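Local coordinates for protein tartrate dehydrogenase/decarboxylase (Pseudomonas putida, PDB 3FLK) that oxidises (+)-tartrate to oxaloglycolate with NAD, converts meso-tartrate to D-glycerate and oxidatively decarboxylates D-malate to pyruvate, using magnesium or manganese, at residues 12-17 with 76-81; 189-194 with 201-206; 35-40 with 317-322. The protein carries 1 engineered substitution. One frame throughout, in Å; residues are numbered along the deposited sequence.

Contact 1. Residues 12-17 with 76-81; sequences PGDGIG and GAVGWP. Engineered in segment 76-81: G79 (natural residue Asp). With NAI (1,4-dihydronicotinamide adenine dinucleotide), chain F.
G13 and A77 form a parallel beta bridge where two strands end, their CA atoms 5.3 Å apart. A77 N donates to P12 O at 3.1 Å, and A77 O takes the shorter bond from D14 N (2.7 Å). Beyond the bridge the chain of 12-17 folds into a type II' turn from D14 to G17, closed by G17 N on D14 O. Glycines let the backbones close up: a CB on G13, G17 or G76 would run into the opposite segment.

D14 carries the side-chain contact. Its CB points toward 76-81, with CG anti to the carbonyl carbon (chi1 -64°), and OD2 accepts G79 N at 2.7 Å through its anti lone pair. V78 CG2 lies beside the same oxygen, while OD1 is bound by C49 N, which leaves the carboxylate gripped at both oxygens. G79 is an engineered residue, Asp in the natural sequence. The W80 ring brings CZ3 to 3.8 Å from G15 CA.

Both segments line the dinucleotide pocket: V78 N donates to the nicotinamide carboxamide O7N of NADH at 2.9 Å, and from the D14-G17 turn I16 CD1 touches the adenine. Strands 6-13 and 72-77 are neighbours in the large mixed sheet; P12 packs on helix 17-35, and V78 and P81 reach helix 86-91.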
loop_
_atom_site.group_PDB
_atom_site.type_symbol
_atom_site.label_atom_id
_atom_site.label_comp_id
_atom_site.label_asym_id
_atom_site.label_seq_id
_atom_site.Cartn_x
_atom_site.Cartn_y
_atom_site.Cartn_z
ATOM N N PRO A 12 -11.976 -5.767 25.312
ATOM C CA PRO A 12 -11.534 -4.421 24.930
ATOM C C PRO A 12 -10.067 -4.343 24.484
ATOM O O PRO A 12 -9.754 -3.621 23.535
ATOM C CB PRO A 12 -11.768 -3.590 26.201
ATOM C CG PRO A 12 -11.830 -4.568 27.311
ATOM C CD PRO A 12 -12.360 -5.847 26.733
ATOM N N GLY A 13 -9.188 -5.077 25.161
ATOM C CA GLY A 13 -7.763 -5.065 24.842
ATOM C C GLY A 13 -7.038 -3.850 25.393
ATOM O O GLY A 13 -7.160 -3.535 26.580
ATOM N N ASP A 14 -6.297 -3.168 24.520
ATOM C CA ASP A 14 -5.436 -2.045 24.897
ATOM C C ASP A 14 -5.952 -0.703 24.390
ATOM O O ASP A 14 -6.774 -0.648 23.468
ATOM C CB ASP A 14 -4.019 -2.247 24.338
ATOM C CG ASP A 14 -3.318 -3.461 24.919
ATOM O OD1 ASP A 14 -3.373 -3.660 26.149
ATOM O OD2 ASP A 14 -2.691 -4.209 24.140
ATOM N N GLY A 15 -5.449 0.374 24.993
ATOM C CA GLY A 15 -5.637 1.733 24.483
ATOM C C GLY A 15 -7.085 2.101 24.236
ATOM O O GLY A 15 -7.946 1.831 25.074
ATOM N N ILE A 16 -7.356 2.700 23.075
ATOM C CA ILE A 16 -8.704 3.190 22.754
ATOM C C ILE A 16 -9.741 2.071 22.615
ATOM O O ILE A 16 -10.940 2.342 22.559
ATOM C CB ILE A 16 -8.736 4.127 21.511
ATOM C CG1 ILE A 16 -8.442 3.357 20.215
ATOM C CG2 ILE A 16 -7.794 5.316 21.705
ATOM C CD1 ILE A 16 -8.938 4.063 18.963
ATOM N N GLY A 17 -9.277 0.821 22.565
ATOM C CA GLY A 17 -10.173 -0.333 22.646
ATOM C C GLY A 17 -11.000 -0.279 23.919
ATOM O O GLY A 17 -12.166 -0.672 23.927
ATOM N N GLY A 76 -11.855 -5.049 20.835
ATOM C CA GLY A 76 -11.436 -3.658 20.704
ATOM C C GLY A 76 -10.189 -3.525 19.855
ATOM O O GLY A 76 -10.274 -3.368 18.637
ATOM N N ALA A 77 -9.028 -3.594 20.504
ATOM C CA ALA A 77 -7.738 -3.485 19.828
ATOM C C ALA A 77 -6.620 -3.961 20.743
ATOM O O ALA A 77 -6.760 -3.946 21.963
ATOM C CB ALA A 77 -7.482 -2.052 19.387
ATOM N N VAL A 78 -5.503 -4.369 20.147
ATOM C CA VAL A 78 -4.368 -4.854 20.925
ATOM C C VAL A 78 -3.052 -4.202 20.497
ATOM O O VAL A 78 -2.769 -4.059 19.303
ATOM C CB VAL A 78 -4.271 -6.408 20.893
ATOM C CG1 VAL A 78 -3.882 -6.922 19.501
ATOM C CG2 VAL A 78 -3.298 -6.907 21.950
ATOM N N GLY A 79 -2.260 -3.797 21.483
ATOM C CA GLY A 79 -0.943 -3.243 21.222
ATOM C C GLY A 79 -0.623 -2.073 22.122
ATOM O O GLY A 79 -1.439 -1.170 22.302
ATOM N N TRP A 80 0.573 -2.106 22.699
ATOM C CA TRP A 80 1.097 -0.999 23.483
ATOM C C TRP A 80 2.618 -1.049 23.385
ATOM O O TRP A 80 3.278 -1.583 24.281
ATOM C CB TRP A 80 0.622 -1.073 24.940
ATOM C CG TRP A 80 0.709 0.247 25.640
ATOM C CD1 TRP A 80 1.685 0.655 26.504
ATOM C CD2 TRP A 80 -0.200 1.347 25.511
ATOM N NE1 TRP A 80 1.437 1.940 26.928
ATOM C CE2 TRP A 80 0.285 2.389 26.334
ATOM C CE3 TRP A 80 -1.378 1.554 24.780
ATOM C CZ2 TRP A 80 -0.370 3.620 26.452
ATOM C CZ3 TRP A 80 -2.030 2.781 24.896
ATOM C CH2 TRP A 80 -1.523 3.796 25.727
ATOM N N PRO A 81 3.175 -0.513 22.277
ATOM C CA PRO A 81 4.604 -0.647 21.965
ATOM C C PRO A 81 5.559 -0.058 23.009
ATOM O O PRO A 81 6.723 -0.464 23.061
ATOM C CB PRO A 81 4.749 0.074 20.618
ATOM C CG PRO A 81 3.563 0.956 20.514
ATOM C CD PRO A 81 2.462 0.253 21.238
HETATM P PA NAI F . -3.771 2.848 14.907
HETATM O O1A NAI F . -4.925 2.437 14.075
HETATM O O2A NAI F . -3.944 2.476 16.323
HETATM O O5B NAI F . -3.588 4.435 14.801
HETATM C C5B NAI F . -3.213 5.082 13.607
HETATM C C4B NAI F . -3.648 6.543 13.643
HETATM O O4B NAI F . -5.052 6.628 13.485
HETATM C C3B NAI F . -3.301 7.215 14.964
HETATM O O3B NAI F . -2.851 8.521 14.694
HETATM C C2B NAI F . -4.617 7.239 15.717
HETATM O O2B NAI F . -4.730 8.362 16.561
HETATM C C1B NAI F . -5.659 7.243 14.610
HETATM N N9A NAI F . -6.868 6.506 15.014
HETATM C C8A NAI F . -7.017 5.145 15.104
HETATM N N7A NAI F . -8.280 4.884 15.506
HETATM C C5A NAI F . -8.937 6.047 15.674
HETATM C C6A NAI F . -10.237 6.344 16.071
HETATM N N6A NAI F . -11.095 5.368 16.357
HETATM N N1A NAI F . -10.632 7.665 16.152
HETATM C C2A NAI F . -9.751 8.681 15.847
HETATM N N3A NAI F . -8.464 8.371 15.448
HETATM C C4A NAI F . -8.062 7.079 15.369
HETATM O O3 NAI F . -2.456 2.177 14.241
HETATM P PN NAI F . -0.911 2.376 14.661
HETATM O O1N NAI F . -0.691 3.704 15.275
HETATM O O2N NAI F . -0.118 2.034 13.457
HETATM O O5D NAI F . -0.675 1.229 15.753
HETATM C C5D NAI F . -0.915 1.436 17.130
HETATM C C4D NAI F . -0.963 0.094 17.860
HETATM O O4D NAI F . -2.130 -0.615 17.491
HETATM C C3D NAI F . 0.212 -0.819 17.535
HETATM O O3D NAI F . 0.579 -1.472 18.725
HETATM C C2D NAI F . -0.355 -1.824 16.548
HETATM O O2D NAI F . 0.298 -3.070 16.614
HETATM C C1D NAI F . -1.801 -1.911 17.012
HETATM N N1N NAI F . -2.781 -2.323 15.987
HETATM C C2N NAI F . -3.658 -3.315 16.325
HETATM C C3N NAI F . -4.627 -3.742 15.425
HETATM C C7N NAI F . -5.736 -4.630 15.914
HETATM O O7N NAI F . -5.826 -4.938 17.288
HETATM N N7N NAI F . -6.616 -5.115 15.040
HETATM C C4N NAI F . -4.696 -3.141 14.167
HETATM C C5N NAI F . -3.802 -2.126 13.828
HETATM C C6N NAI F . -2.842 -1.718 14.754
#

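Contact 2. Residues 189-194 with 201-206; sequences SATKSN and PYWDKR. With NAI (1,4-dihydronicotinamide adenine dinucleotide), chain N; OXL (oxalate ion), chain O.
D204 faces two hydroxyls of segment 189-194 from helix 199-211, one at each carboxylate oxygen. S193 OG donates to OD2 at 2.7 Å from the syn side, 21° out of the carboxylate plane; T191 OG1 also appears to donate to OD1, though the place of this hydroxyl is less certain. K221 forms a salt bridge with OD2 as well, so this buried charge is probably well compensated. On the other flank the indole of W203, its CG anti to the backbone N (chi1 172°), presents NE1 to S189 OG at 2.8 Å, with an N-H...O angle of 144°. An alanine in place of W203 would probably leave S189 OG without its indole donor and open a gap where the indole packs beside helix 165-181.

Between these two direct contacts the link is indirect: a water bonded to S189 OG (2.9 Å) donates to D204 OD1 (2.7 Å). The looser side is the partly exposed end, where P201 CD merely rests 4.1 Å from S193 CB.

Past the strand the chain turns to the active site of the second subunit: K192 NZ donates to oxalate O4 at 3.2 Å and pairs with D249 of that subunit, and N194 ND2 holds the NADH ribose O2D.

The axes of 189-191 and 201-206 approach to 9.1 Å and run nearly antiparallel; they belong to strand 186-191 and helix 199-211, the first two elements of a beta-alpha-beta unit completed by strand 218-223.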
loop_
_atom_site.group_PDB
_atom_site.type_symbol
_atom_site.label_atom_id
_atom_site.label_comp_id
_atom_site.label_asym_id
_atom_site.label_seq_id
_atom_site.Cartn_x
_atom_site.Cartn_y
_atom_site.Cartn_z
ATOM N N SER A 189 -8.959 -8.141 -8.121
ATOM C CA SER A 189 -7.969 -8.924 -7.400
ATOM C C SER A 189 -6.685 -8.115 -7.236
ATOM O O SER A 189 -6.112 -7.650 -8.222
ATOM C CB SER A 189 -7.679 -10.228 -8.151
ATOM O OG SER A 189 -6.829 -11.070 -7.387
ATOM N N ALA A 190 -6.250 -7.937 -5.990
ATOM C CA ALA A 190 -4.970 -7.288 -5.715
ATOM C C ALA A 190 -3.835 -8.274 -5.966
ATOM O O ALA A 190 -3.852 -9.394 -5.452
ATOM C CB ALA A 190 -4.919 -6.765 -4.281
ATOM N N THR A 191 -2.854 -7.852 -6.756
ATOM C CA THR A 191 -1.717 -8.711 -7.081
ATOM C C THR A 191 -0.380 -7.952 -7.106
ATOM O O THR A 191 -0.345 -6.735 -6.942
ATOM C CB THR A 191 -1.961 -9.492 -8.416
ATOM O OG1 THR A 191 -0.958 -10.504 -8.579
ATOM C CG2 THR A 191 -1.946 -8.566 -9.622
ATOM N N LYS A 192 0.714 -8.693 -7.271
ATOM C CA LYS A 192 2.028 -8.115 -7.570
ATOM C C LYS A 192 2.870 -9.183 -8.255
ATOM O O LYS A 192 3.953 -9.549 -7.788
ATOM C CB LYS A 192 2.721 -7.565 -6.313
ATOM C CG LYS A 192 3.702 -6.418 -6.599
ATOM C CD LYS A 192 3.076 -5.378 -7.532
ATOM C CE LYS A 192 3.875 -4.092 -7.613
ATOM N NZ LYS A 192 5.076 -4.196 -8.488
ATOM N N SER A 193 2.341 -9.677 -9.372
ATOM C CA SER A 193 2.897 -10.828 -10.078
ATOM C C SER A 193 4.101 -10.501 -10.957
ATOM O O SER A 193 4.552 -11.350 -11.727
ATOM C CB SER A 193 1.803 -11.537 -10.884
ATOM O OG SER A 193 0.935 -10.605 -11.510
ATOM N N ASN A 194 4.616 -9.278 -10.856
ATOM C CA ASN A 194 5.908 -8.964 -11.455
ATOM C C ASN A 194 7.054 -9.101 -10.451
ATOM O O ASN A 194 8.012 -9.830 -10.703
ATOM C CB ASN A 194 5.916 -7.603 -12.182
ATOM C CG ASN A 194 5.289 -6.471 -11.369
ATOM O OD1 ASN A 194 5.181 -6.535 -10.144
ATOM N ND2 ASN A 194 4.887 -5.413 -12.066
ATOM N N PRO A 201 2.085 -14.864 -9.104
ATOM C CA PRO A 201 1.637 -15.588 -10.302
ATOM C C PRO A 201 0.694 -16.743 -9.962
ATOM O O PRO A 201 -0.239 -17.013 -10.713
ATOM C CB PRO A 201 2.943 -16.116 -10.897
ATOM C CG PRO A 201 3.963 -15.130 -10.450
ATOM C CD PRO A 201 3.558 -14.795 -9.045
ATOM N N TYR A 202 0.932 -17.393 -8.826
ATOM C CA TYR A 202 0.069 -18.469 -8.354
ATOM C C TYR A 202 -1.322 -17.966 -7.947
ATOM O O TYR A 202 -2.334 -18.573 -8.305
ATOM C CB TYR A 202 0.722 -19.220 -7.193
ATOM C CG TYR A 202 -0.155 -20.310 -6.631
ATOM C CD1 TYR A 202 -0.325 -21.515 -7.316
ATOM C CD2 TYR A 202 -0.831 -20.131 -5.424
ATOM C CE1 TYR A 202 -1.141 -22.515 -6.807
ATOM C CE2 TYR A 202 -1.647 -21.128 -4.906
ATOM C CZ TYR A 202 -1.796 -22.315 -5.602
ATOM O OH TYR A 202 -2.604 -23.301 -5.093
ATOM N N TRP A 203 -1.356 -16.871 -7.191
ATOM C CA TRP A 203 -2.606 -16.207 -6.810
ATOM C C TRP A 203 -3.418 -15.849 -8.058
ATOM O O TRP A 203 -4.618 -16.112 -8.113
ATOM C CB TRP A 203 -2.304 -14.973 -5.949
ATOM C CG TRP A 203 -3.483 -14.075 -5.628
ATOM C CD1 TRP A 203 -3.936 -13.018 -6.373
ATOM C CD2 TRP A 203 -4.320 -14.132 -4.468
ATOM N NE1 TRP A 203 -5.009 -12.425 -5.754
ATOM C CE2 TRP A 203 -5.269 -13.088 -4.584
ATOM C CE3 TRP A 203 -4.371 -14.968 -3.345
ATOM C CZ2 TRP A 203 -6.259 -12.860 -3.620
ATOM C CZ3 TRP A 203 -5.358 -14.737 -2.383
ATOM C CH2 TRP A 203 -6.287 -13.690 -2.531
ATOM N N ASP A 204 -2.748 -15.278 -9.061
ATOM C CA ASP A 204 -3.367 -14.964 -10.355
ATOM C C ASP A 204 -3.938 -16.205 -11.050
ATOM O O ASP A 204 -5.049 -16.168 -11.582
ATOM C CB ASP A 204 -2.365 -14.273 -11.285
ATOM C CG ASP A 204 -1.967 -12.884 -10.805
ATOM O OD1 ASP A 204 -2.453 -12.442 -9.743
ATOM O OD2 ASP A 204 -1.163 -12.233 -11.503
ATOM N N LYS A 205 -3.172 -17.295 -11.037
ATOM C CA LYS A 205 -3.589 -18.560 -11.645
ATOM C C LYS A 205 -4.868 -19.098 -10.998
ATOM O O LYS A 205 -5.794 -19.523 -11.695
ATOM C CB LYS A 205 -2.462 -19.591 -11.550
ATOM C CG LYS A 205 -2.569 -20.743 -12.527
ATOM C CD LYS A 205 -1.350 -21.650 -12.426
ATOM C CE LYS A 205 -1.381 -22.745 -13.481
ATOM N NZ LYS A 205 -0.083 -23.482 -13.537
ATOM N N ARG A 206 -4.920 -19.068 -9.668
ATOM C CA ARG A 206 -6.103 -19.526 -8.939
ATOM C C ARG A 206 -7.300 -18.586 -9.120
ATOM O O ARG A 206 -8.446 -19.036 -9.121
ATOM C CB ARG A 206 -5.801 -19.727 -7.448
ATOM C CG ARG A 206 -4.720 -20.773 -7.119
ATOM C CD ARG A 206 -4.903 -22.092 -7.881
ATOM N NE ARG A 206 -6.166 -22.761 -7.566
ATOM C CZ ARG A 206 -6.715 -23.724 -8.303
ATOM N NH1 ARG A 206 -6.122 -24.144 -9.417
ATOM N NH2 ARG A 206 -7.868 -24.264 -7.930
HETATM P PA NAI N . 1.447 1.028 -15.503
HETATM O O1A NAI N . 2.293 2.002 -14.778
HETATM O O2A NAI N . 2.068 0.636 -16.787
HETATM O O5B NAI N . -0.000 1.665 -15.792
HETATM C C5B NAI N . -0.947 1.879 -14.771
HETATM C C4B NAI N . -1.989 2.907 -15.208
HETATM O O4B NAI N . -1.417 4.200 -15.281
HETATM C C3B NAI N . -2.557 2.594 -16.584
HETATM O O3B NAI N . -3.944 2.835 -16.558
HETATM C C2B NAI N . -1.853 3.566 -17.510
HETATM O O2B NAI N . -2.656 3.970 -18.596
HETATM C C1B NAI N . -1.485 4.725 -16.596
HETATM N N9A NAI N . -0.186 5.295 -16.985
HETATM C C8A NAI N . 1.053 4.743 -16.779
HETATM N N7A NAI N . 1.986 5.581 -17.279
HETATM C C5A NAI N . 1.366 6.659 -17.796
HETATM C C6A NAI N . 1.847 7.802 -18.423
HETATM N N6A NAI N . 3.157 8.002 -18.549
HETATM N N1A NAI N . 0.951 8.761 -18.856
HETATM C C2A NAI N . -0.408 8.584 -18.673
HETATM N N3A NAI N . -0.877 7.441 -18.050
HETATM C C4A NAI N . -0.003 6.496 -17.617
HETATM O O3 NAI N . 1.237 -0.218 -14.508
HETATM P PN NAI N . 0.426 -1.574 -14.805
HETATM O O1N NAI N . -0.694 -1.295 -15.733
HETATM O O2N NAI N . 0.150 -2.171 -13.481
HETATM O O5D NAI N . 1.527 -2.499 -15.525
HETATM C C5D NAI N . 1.610 -2.624 -16.930
HETATM C C4D NAI N . 2.893 -3.364 -17.299
HETATM O O4D NAI N . 4.029 -2.598 -16.939
HETATM C C3D NAI N . 3.023 -4.697 -16.579
HETATM O O3D NAI N . 3.521 -5.643 -17.496
HETATM C C2D NAI N . 4.043 -4.432 -15.486
HETATM O O2D NAI N . 4.765 -5.593 -15.154
HETATM C C1D NAI N . 4.908 -3.352 -16.121
HETATM N N1N NAI N . 5.594 -2.441 -15.178
HETATM C C2N NAI N . 6.913 -2.152 -15.407
HETATM C C3N NAI N . 7.609 -1.287 -14.564
HETATM C C7N NAI N . 8.978 -0.817 -14.961
HETATM O O7N NAI N . 9.406 -1.006 -16.290
HETATM N N7N NAI N . 9.763 -0.229 -14.055
HETATM C C4N NAI N . 6.944 -0.706 -13.483
HETATM C C5N NAI N . 5.598 -0.999 -13.258
HETATM C C6N NAI N . 4.928 -1.868 -14.118
HETATM C C1 OXL O . 8.375 -0.742 -9.700
HETATM C C2 OXL O . 7.472 -1.858 -10.005
HETATM O O1 OXL O . 7.879 0.398 -9.525
HETATM O O2 OXL O . 7.945 -2.980 -10.303
HETATM O O3 OXL O . 9.607 -0.947 -9.616
HETATM O O4 OXL O . 6.236 -1.653 -9.955
HETATM O O HOH W 1 -5.153 -12.113 -9.452
#

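Contact 3. Residues 35-40 with 317-322; sequences HGLALE and ERYQRA
L37 sets its methyl CD2 squarely over the centre of the Y319 ring, 3.6 Å from the centroid and 7° off the normal, a CH-pi contact. The other methyl, CD1, reaches A322 CB at 3.8 Å, so the forked leucine end fits between a ring and a small residue one helical turn further on. L39 meets the same tyrosine differently: its CD2 lies at the ring edge, 4.1 Å from CE1. H35 packs flat against the helix, with A322 N over the centre of its imidazole, A322 CA over the same face and R321 CB 3.6 Å from CE1.

The polar link is made by R318. Its chain is extended from CG to NE, and NH1 at its end donates to H35 O at 2.8 Å. The oxygen lies in the guanidinium plane, whereas NH1 stands 50° out of the carbonyl plane. This oxygen belongs to the residue just before G36, where the chain leaves helical geometry with positive phi; a CB there would collide with NH1.

Other residues hold the rings in place. H35 NE2 is hydrogen-bonded to D325 one turn beyond A322, which fixes the imidazole against the helix. The Y319 ring meets that of F6 nearly perpendicularly. On the backbone, D316 OD1 accepts R318 N in the first turn of the helix.

The contact thus clamps the turn between helix 17-35 and the sheet's outermost strand 39-43 onto the first turns of helix 317-336. L309 of helix 299-313 touches L37, L39, Y319 and A322, while A32 of helix 17-35 touches both leucines.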
loop_
_atom_site.group_PDB
_atom_site.type_symbol
_atom_site.label_atom_id
_atom_site.label_comp_id
_atom_site.label_asym_id
_atom_site.label_seq_id
_atom_site.Cartn_x
_atom_site.Cartn_y
_atom_site.Cartn_z
ATOM N N HIS A 35 -35.553 -4.182 19.427
ATOM C CA HIS A 35 -35.980 -5.280 18.556
ATOM C C HIS A 35 -36.185 -6.606 19.290
ATOM O O HIS A 35 -36.446 -7.634 18.664
ATOM C CB HIS A 35 -35.006 -5.435 17.383
ATOM C CG HIS A 35 -34.974 -4.249 16.474
ATOM N ND1 HIS A 35 -35.873 -4.079 15.443
ATOM C CD2 HIS A 35 -34.167 -3.161 16.453
ATOM C CE1 HIS A 35 -35.614 -2.942 14.820
ATOM N NE2 HIS A 35 -34.585 -2.366 15.414
ATOM N N GLY A 36 -36.078 -6.568 20.617
ATOM C CA GLY A 36 -36.325 -7.740 21.455
ATOM C C GLY A 36 -35.289 -8.840 21.322
ATOM O O GLY A 36 -35.615 -10.024 21.440
ATOM N N LEU A 37 -34.040 -8.452 21.074
ATOM C CA LEU A 37 -32.946 -9.412 20.961
ATOM C C LEU A 37 -32.477 -9.832 22.346
ATOM O O LEU A 37 -32.484 -9.030 23.284
ATOM C CB LEU A 37 -31.762 -8.819 20.184
ATOM C CG LEU A 37 -31.983 -7.968 18.931
ATOM C CD1 LEU A 37 -30.660 -7.390 18.456
ATOM C CD2 LEU A 37 -32.661 -8.749 17.811
ATOM N N ALA A 38 -32.067 -11.090 22.469
ATOM C CA ALA A 38 -31.485 -11.576 23.711
ATOM C C ALA A 38 -29.973 -11.688 23.557
ATOM O O ALA A 38 -29.468 -12.591 22.883
ATOM C CB ALA A 38 -32.102 -12.907 24.113
ATOM N N LEU A 39 -29.261 -10.743 24.166
ATOM C CA LEU A 39 -27.804 -10.710 24.124
ATOM C C LEU A 39 -27.227 -10.705 25.534
ATOM O O LEU A 39 -27.742 -10.025 26.422
ATOM C CB LEU A 39 -27.305 -9.481 23.354
ATOM C CG LEU A 39 -27.760 -9.238 21.909
ATOM C CD1 LEU A 39 -27.235 -7.896 21.420
ATOM C CD2 LEU A 39 -27.328 -10.360 20.964
ATOM N N GLU A 40 -26.160 -11.472 25.732
ATOM C CA GLU A 40 -25.472 -11.517 27.017
ATOM C C GLU A 40 -23.982 -11.267 26.815
ATOM O O GLU A 40 -23.320 -11.990 26.069
ATOM C CB GLU A 40 -25.709 -12.860 27.716
ATOM C CG GLU A 40 -25.268 -12.889 29.178
ATOM C CD GLU A 40 -25.662 -14.171 29.903
ATOM O OE1 GLU A 40 -25.871 -15.212 29.235
ATOM O OE2 GLU A 40 -25.755 -14.136 31.152
ATOM N N GLU A 317 -35.384 -12.061 11.350
ATOM C CA GLU A 317 -35.597 -10.714 10.813
ATOM C C GLU A 317 -35.322 -9.597 11.828
ATOM O O GLU A 317 -34.977 -8.480 11.443
ATOM C CB GLU A 317 -37.005 -10.567 10.218
ATOM C CG GLU A 317 -38.163 -10.689 11.218
ATOM C CD GLU A 317 -38.810 -12.066 11.242
ATOM O OE1 GLU A 317 -38.082 -13.085 11.187
ATOM O OE2 GLU A 317 -40.058 -12.124 11.324
ATOM N N ARG A 318 -35.471 -9.911 13.116
ATOM C CA ARG A 318 -35.222 -8.952 14.196
ATOM C C ARG A 318 -33.772 -8.454 14.193
ATOM O O ARG A 318 -33.515 -7.263 14.384
ATOM C CB ARG A 318 -35.549 -9.578 15.557
ATOM C CG ARG A 318 -37.018 -9.925 15.765
ATOM C CD ARG A 318 -37.223 -10.644 17.090
ATOM N NE ARG A 318 -38.638 -10.873 17.379
ATOM C CZ ARG A 318 -39.405 -10.056 18.099
ATOM N NH1 ARG A 318 -38.904 -8.940 18.615
ATOM N NH2 ARG A 318 -40.682 -10.355 18.304
ATOM N N TYR A 319 -32.839 -9.377 13.967
ATOM C CA TYR A 319 -31.412 -9.063 13.945
ATOM C C TYR A 319 -31.010 -8.249 12.720
ATOM O O TYR A 319 -30.145 -7.373 12.810
ATOM C CB TYR A 319 -30.580 -10.342 14.056
ATOM C CG TYR A 319 -30.559 -10.913 15.455
ATOM C CD1 TYR A 319 -29.511 -10.627 16.325
ATOM C CD2 TYR A 319 -31.598 -11.726 15.917
ATOM C CE1 TYR A 319 -29.487 -11.138 17.618
ATOM C CE2 TYR A 319 -31.585 -12.243 17.210
ATOM C CZ TYR A 319 -30.527 -11.941 18.054
ATOM O OH TYR A 319 -30.501 -12.447 19.333
ATOM N N GLN A 320 -31.647 -8.532 11.585
ATOM C CA GLN A 320 -31.408 -7.778 10.356
ATOM C C GLN A 320 -31.893 -6.334 10.487
ATOM O O GLN A 320 -31.219 -5.405 10.032
ATOM C CB GLN A 320 -32.065 -8.458 9.152
ATOM C CG GLN A 320 -31.671 -7.858 7.803
ATOM C CD GLN A 320 -30.171 -7.915 7.547
ATOM O OE1 GLN A 320 -29.557 -8.983 7.607
ATOM N NE2 GLN A 320 -29.575 -6.761 7.261
ATOM N N ARG A 321 -33.055 -6.155 11.111
ATOM C CA ARG A 321 -33.610 -4.826 11.358
ATOM C C ARG A 321 -32.766 -4.049 12.363
ATOM O O ARG A 321 -32.626 -2.833 12.245
ATOM C CB ARG A 321 -35.059 -4.915 11.846
ATOM C CG ARG A 321 -36.061 -5.293 10.765
ATOM C CD ARG A 321 -37.495 -5.041 11.225
ATOM N NE ARG A 321 -37.911 -5.956 12.288
ATOM C CZ ARG A 321 -38.576 -7.091 12.093
ATOM N NH1 ARG A 321 -38.917 -7.467 10.865
ATOM N NH2 ARG A 321 -38.907 -7.851 13.128
ATOM N N ALA A 322 -32.216 -4.758 13.348
ATOM C CA ALA A 322 -31.312 -4.160 14.329
ATOM C C ALA A 322 -30.045 -3.633 13.652
ATOM O O ALA A 322 -29.615 -2.513 13.931
ATOM C CB ALA A 322 -30.966 -5.154 15.423
#

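All three contacts reach the same large mixed sheet, but at separate places. Contacts 1 and 3 use the neighbouring strands 6-13 and 39-43 and alternate along the chain; their centres are 28 Å apart, their nearest atoms about 13 Å. Contact 2 lies across the chain's centre, with centres 34 Å from contact 1 and 41 Å from contact 3. Contacts 1 and 2 nevertheless serve equivalent active sites of the homodimer: 76-81 lines the NADH pocket of its own subunit, to which N194 of the second subunit contributes, while 189-194 completes the partner's site. Contact 3 lies away from the annotated sites.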